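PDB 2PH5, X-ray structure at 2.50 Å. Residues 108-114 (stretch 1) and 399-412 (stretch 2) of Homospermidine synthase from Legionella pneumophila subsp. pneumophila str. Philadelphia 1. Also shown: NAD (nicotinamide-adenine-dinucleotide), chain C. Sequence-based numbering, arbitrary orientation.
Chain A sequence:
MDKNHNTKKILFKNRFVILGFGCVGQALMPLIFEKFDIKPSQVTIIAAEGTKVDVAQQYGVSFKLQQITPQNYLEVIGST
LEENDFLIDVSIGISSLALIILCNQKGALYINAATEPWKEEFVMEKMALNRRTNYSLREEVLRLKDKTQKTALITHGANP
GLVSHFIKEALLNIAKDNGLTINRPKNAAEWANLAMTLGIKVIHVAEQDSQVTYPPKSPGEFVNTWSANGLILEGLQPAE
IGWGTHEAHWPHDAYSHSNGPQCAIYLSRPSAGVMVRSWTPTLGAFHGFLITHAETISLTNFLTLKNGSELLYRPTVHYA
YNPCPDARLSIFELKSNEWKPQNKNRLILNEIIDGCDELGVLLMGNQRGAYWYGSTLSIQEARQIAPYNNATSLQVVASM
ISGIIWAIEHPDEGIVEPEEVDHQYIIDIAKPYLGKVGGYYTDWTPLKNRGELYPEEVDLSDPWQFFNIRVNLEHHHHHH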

# COMPACT_ATOMS: atom_id res chain seq x y z
N ALA A 108 -8.12 -19.92 -41.27
CA ALA A 108 -8.79 -18.87 -40.49
C ALA A 108 -7.83 -17.87 -39.83
O ALA A 108 -6.68 -18.20 -39.53
CB ALA A 108 -9.69 -19.51 -39.43
N LEU A 109 -8.30 -16.64 -39.63
CA LEU A 109 -7.51 -15.59 -39.00
C LEU A 109 -7.38 -15.85 -37.50
O LEU A 109 -8.12 -16.65 -36.93
CB LEU A 109 -8.19 -14.23 -39.20
CG LEU A 109 -7.75 -13.34 -40.37
CD1 LEU A 109 -6.99 -14.17 -41.43
CD2 LEU A 109 -8.97 -12.66 -40.95
N TYR A 110 -6.44 -15.17 -36.86
CA TYR A 110 -6.26 -15.39 -35.43
C TYR A 110 -5.62 -14.17 -34.81
O TYR A 110 -4.85 -13.48 -35.47
CB TYR A 110 -5.38 -16.62 -35.21
CG TYR A 110 -4.92 -16.81 -33.78
CD1 TYR A 110 -3.92 -15.99 -33.23
CD2 TYR A 110 -5.45 -17.82 -32.98
CE1 TYR A 110 -3.46 -16.18 -31.93
CE2 TYR A 110 -5.00 -18.01 -31.67
CZ TYR A 110 -4.00 -17.18 -31.16
OH TYR A 110 -3.51 -17.39 -29.89
N ILE A 111 -5.96 -13.92 -33.54
CA ILE A 111 -5.40 -12.82 -32.77
C ILE A 111 -5.44 -13.20 -31.28
O ILE A 111 -6.23 -14.04 -30.88
CB ILE A 111 -6.23 -11.51 -32.93
CG1 ILE A 111 -5.54 -10.36 -32.20
CG2 ILE A 111 -7.61 -11.67 -32.31
CD1 ILE A 111 -6.14 -9.02 -32.50
N ASN A 112 -4.57 -12.60 -30.48
CA ASN A 112 -4.57 -12.83 -29.05
C ASN A 112 -3.98 -11.62 -28.37
O ASN A 112 -3.34 -10.78 -29.01
CB ASN A 112 -3.79 -14.12 -28.65
CG ASN A 112 -2.26 -13.95 -28.68
OD1 ASN A 112 -1.52 -14.89 -28.38
ND2 ASN A 112 -1.79 -12.76 -29.02
N ALA A 113 -4.23 -11.51 -27.07
CA ALA A 113 -3.71 -10.39 -26.30
C ALA A 113 -2.49 -10.86 -25.50
O ALA A 113 -1.88 -10.08 -24.78
CB ALA A 113 -4.80 -9.85 -25.38
N ALA A 114 -2.14 -12.14 -25.64
CA ALA A 114 -0.97 -12.69 -24.94
C ALA A 114 -0.70 -14.15 -25.31
O ALA A 114 -1.64 -14.94 -25.48
CB ALA A 114 -1.13 -12.55 -23.42
N SER A 399 -7.64 -1.70 -28.61
CA SER A 399 -6.47 -2.17 -29.35
C SER A 399 -6.77 -3.45 -30.13
O SER A 399 -6.36 -3.61 -31.29
CB SER A 399 -5.32 -2.43 -28.38
OG SER A 399 -5.15 -1.32 -27.52
N MSE A 400 -7.48 -4.37 -29.49
CA MSE A 400 -7.83 -5.63 -30.13
C MSE A 400 -8.75 -5.46 -31.33
O MSE A 400 -8.48 -6.02 -32.40
CB MSE A 400 -8.47 -6.57 -29.12
CG MSE A 400 -7.56 -6.90 -27.97
SE MSE A 400 -7.86 -8.69 -27.38
CE MSE A 400 -6.70 -9.59 -28.64
N ILE A 401 -9.82 -4.70 -31.16
CA ILE A 401 -10.76 -4.49 -32.25
C ILE A 401 -10.00 -3.84 -33.40
O ILE A 401 -10.31 -4.08 -34.56
CB ILE A 401 -11.98 -3.59 -31.83
CG1 ILE A 401 -13.14 -3.74 -32.82
CG2 ILE A 401 -11.58 -2.11 -31.82
CD1 ILE A 401 -13.75 -5.14 -32.89
N SER A 402 -8.99 -3.02 -33.10
CA SER A 402 -8.21 -2.38 -34.16
C SER A 402 -7.36 -3.45 -34.84
O SER A 402 -7.30 -3.52 -36.06
CB SER A 402 -7.28 -1.30 -33.60
OG SER A 402 -7.98 -0.33 -32.85
N GLY A 403 -6.70 -4.26 -34.03
CA GLY A 403 -5.87 -5.33 -34.56
C GLY A 403 -6.69 -6.31 -35.38
O GLY A 403 -6.22 -6.80 -36.41
N ILE A 404 -7.91 -6.59 -34.93
CA ILE A 404 -8.79 -7.50 -35.65
C ILE A 404 -9.11 -6.92 -37.03
O ILE A 404 -9.08 -7.63 -38.03
CB ILE A 404 -10.13 -7.75 -34.86
CG1 ILE A 404 -9.84 -8.54 -33.57
CG2 ILE A 404 -11.14 -8.50 -35.73
CD1 ILE A 404 -11.07 -8.79 -32.69
N ILE A 405 -9.41 -5.63 -37.09
CA ILE A 405 -9.72 -5.01 -38.36
C ILE A 405 -8.50 -5.04 -39.28
O ILE A 405 -8.63 -5.19 -40.49
CB ILE A 405 -10.15 -3.54 -38.19
CG1 ILE A 405 -11.39 -3.47 -37.30
CG2 ILE A 405 -10.44 -2.92 -39.56
CD1 ILE A 405 -11.70 -2.07 -36.82
N TRP A 406 -7.31 -4.89 -38.70
CA TRP A 406 -6.08 -4.89 -39.47
C TRP A 406 -5.86 -6.24 -40.13
O TRP A 406 -5.54 -6.33 -41.31
CB TRP A 406 -4.88 -4.57 -38.57
CG TRP A 406 -3.59 -4.45 -39.34
CD1 TRP A 406 -3.13 -3.35 -40.02
CD2 TRP A 406 -2.62 -5.49 -39.56
NE1 TRP A 406 -1.94 -3.64 -40.64
CE2 TRP A 406 -1.60 -4.95 -40.38
CE3 TRP A 406 -2.51 -6.82 -39.15
CZ2 TRP A 406 -0.49 -5.69 -40.80
CZ3 TRP A 406 -1.40 -7.57 -39.56
CH2 TRP A 406 -0.41 -7.00 -40.38
N ALA A 407 -6.03 -7.30 -39.35
CA ALA A 407 -5.83 -8.65 -39.85
C ALA A 407 -6.79 -9.00 -40.98
O ALA A 407 -6.41 -9.67 -41.94
CB ALA A 407 -5.97 -9.65 -38.70
N ILE A 408 -8.04 -8.55 -40.89
CA ILE A 408 -9.01 -8.84 -41.93
C ILE A 408 -8.57 -8.33 -43.31
O ILE A 408 -8.74 -9.01 -44.31
CB ILE A 408 -10.41 -8.26 -41.58
CG1 ILE A 408 -10.96 -9.00 -40.36
CG2 ILE A 408 -11.36 -8.40 -42.77
CD1 ILE A 408 -12.26 -8.44 -39.85
N GLU A 409 -8.01 -7.13 -43.37
CA GLU A 409 -7.58 -6.62 -44.66
C GLU A 409 -6.13 -6.99 -44.98
O GLU A 409 -5.55 -6.52 -45.97
CB GLU A 409 -7.79 -5.10 -44.75
CG GLU A 409 -6.99 -4.29 -43.77
CD GLU A 409 -7.11 -2.80 -44.04
OE1 GLU A 409 -8.22 -2.25 -43.86
OE2 GLU A 409 -6.10 -2.18 -44.45
N HIS A 410 -5.55 -7.84 -44.14
CA HIS A 410 -4.19 -8.34 -44.29
C HIS A 410 -4.23 -9.77 -43.75
O HIS A 410 -3.48 -10.11 -42.84
CB HIS A 410 -3.20 -7.52 -43.47
CG HIS A 410 -3.18 -6.06 -43.82
ND1 HIS A 410 -3.79 -5.10 -43.05
CD2 HIS A 410 -2.61 -5.40 -44.86
CE1 HIS A 410 -3.60 -3.91 -43.60
NE2 HIS A 410 -2.89 -4.07 -44.70
N PRO A 411 -5.10 -10.62 -44.31
CA PRO A 411 -5.26 -12.02 -43.88
C PRO A 411 -4.13 -12.99 -44.15
O PRO A 411 -4.11 -14.09 -43.61
CB PRO A 411 -6.55 -12.43 -44.59
CG PRO A 411 -6.44 -11.70 -45.89
CD PRO A 411 -5.98 -10.33 -45.46
N ASP A 412 -3.17 -12.60 -44.98
CA ASP A 412 -2.07 -13.50 -45.30
C ASP A 412 -0.72 -12.87 -45.00
O ASP A 412 0.02 -12.51 -45.91
CB ASP A 412 -2.18 -13.91 -46.77
CG ASP A 412 -3.52 -14.56 -47.08
OD1 ASP A 412 -3.75 -15.70 -46.62
OD2 ASP A 412 -4.35 -13.93 -47.76
PA NAD C . -9.98 -14.30 -17.46
O1A NAD C . -9.32 -15.29 -16.54
O2A NAD C . -10.89 -13.29 -16.86
O5B NAD C . -10.79 -15.06 -18.64
C5B NAD C . -10.19 -16.13 -19.36
C4B NAD C . -11.31 -17.03 -19.91
O4B NAD C . -10.66 -18.09 -20.57
C3B NAD C . -12.22 -17.65 -18.84
O3B NAD C . -13.59 -17.35 -19.12
C2B NAD C . -11.93 -19.12 -18.92
O2B NAD C . -13.02 -19.96 -18.61
C1B NAD C . -11.37 -19.29 -20.33
N9A NAD C . -10.41 -20.40 -20.50
C8A NAD C . -9.54 -20.86 -19.50
N7A NAD C . -9.38 -22.19 -19.56
C5A NAD C . -10.15 -22.62 -20.58
C6A NAD C . -10.37 -23.90 -21.11
N6A NAD C . -9.78 -25.00 -20.64
N1A NAD C . -11.24 -24.00 -22.18
C2A NAD C . -11.87 -22.90 -22.72
N3A NAD C . -11.67 -21.63 -22.23
C4A NAD C . -10.81 -21.53 -21.17
O3 NAD C . -8.78 -13.53 -18.15
PN NAD C . -8.70 -12.41 -19.29
O1N NAD C . -7.80 -11.34 -18.80
O2N NAD C . -10.11 -12.05 -19.68
O5D NAD C . -7.99 -13.37 -20.33
C5D NAD C . -7.57 -13.02 -21.63
C4D NAD C . -6.09 -12.74 -21.50
O4D NAD C . -5.81 -11.47 -22.02
C3D NAD C . -4.79 -13.30 -20.94
O3D NAD C . -4.18 -14.21 -21.84
C2D NAD C . -3.98 -12.04 -20.72
O2D NAD C . -2.60 -12.26 -20.68
C1D NAD C . -4.45 -11.13 -21.84
N1N NAD C . -4.48 -9.67 -21.56
C2N NAD C . -3.73 -8.80 -22.33
C3N NAD C . -3.81 -7.43 -22.03
C7N NAD C . -3.06 -6.41 -22.81
O7N NAD C . -3.22 -5.10 -22.46
N7N NAD C . -2.29 -6.72 -23.83
C4N NAD C . -4.64 -6.95 -20.96
C5N NAD C . -5.38 -7.87 -20.20
C6N NAD C . -5.31 -9.22 -20.48

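What joins a strand to a helix almost 300 residues away in sequence? Apolar packing does: no hydrogen bond crosses between the stretches, and the contact buries 395 Å², both sides summed. Strand 109-112 runs nearly antiparallel to helix 399-408, their axes approaching to 9.0 Å, and alternation along the strand turns L109 and I111 toward the helix while Y110 points away.

How does L109, which covers the most surface, use its place? Its branched end reaches the last turn of the helix and the segment beyond. L109 CD2 lies 3.9 Å from I408 CA, and L109 CD1 lies 3.6 Å from P411 CB. The small A407 also faces the strand, its CB 4.4 Å from L109 CG.

Why does I111 fit over the middle of the helix? With both chi angles t, its side chain is extended, and I111 CD1 comes 3.9 Å from I404 CG1 and 4.0 Å from G403 C. G403 suits this spot because it has no side chain: an ideal CB there would sit a tight 3.2 Å from I111 CD1.

What closes the other end? M400, a selenomethionine, starts out sideways, but its long, flexible chain brings CE within 3.8 Å of I111 CG1 and 3.4 Å of N112 C. M400 CE also lies 3.8 Å from A113 CB, where A113 offers just a methyl group beside the backbone.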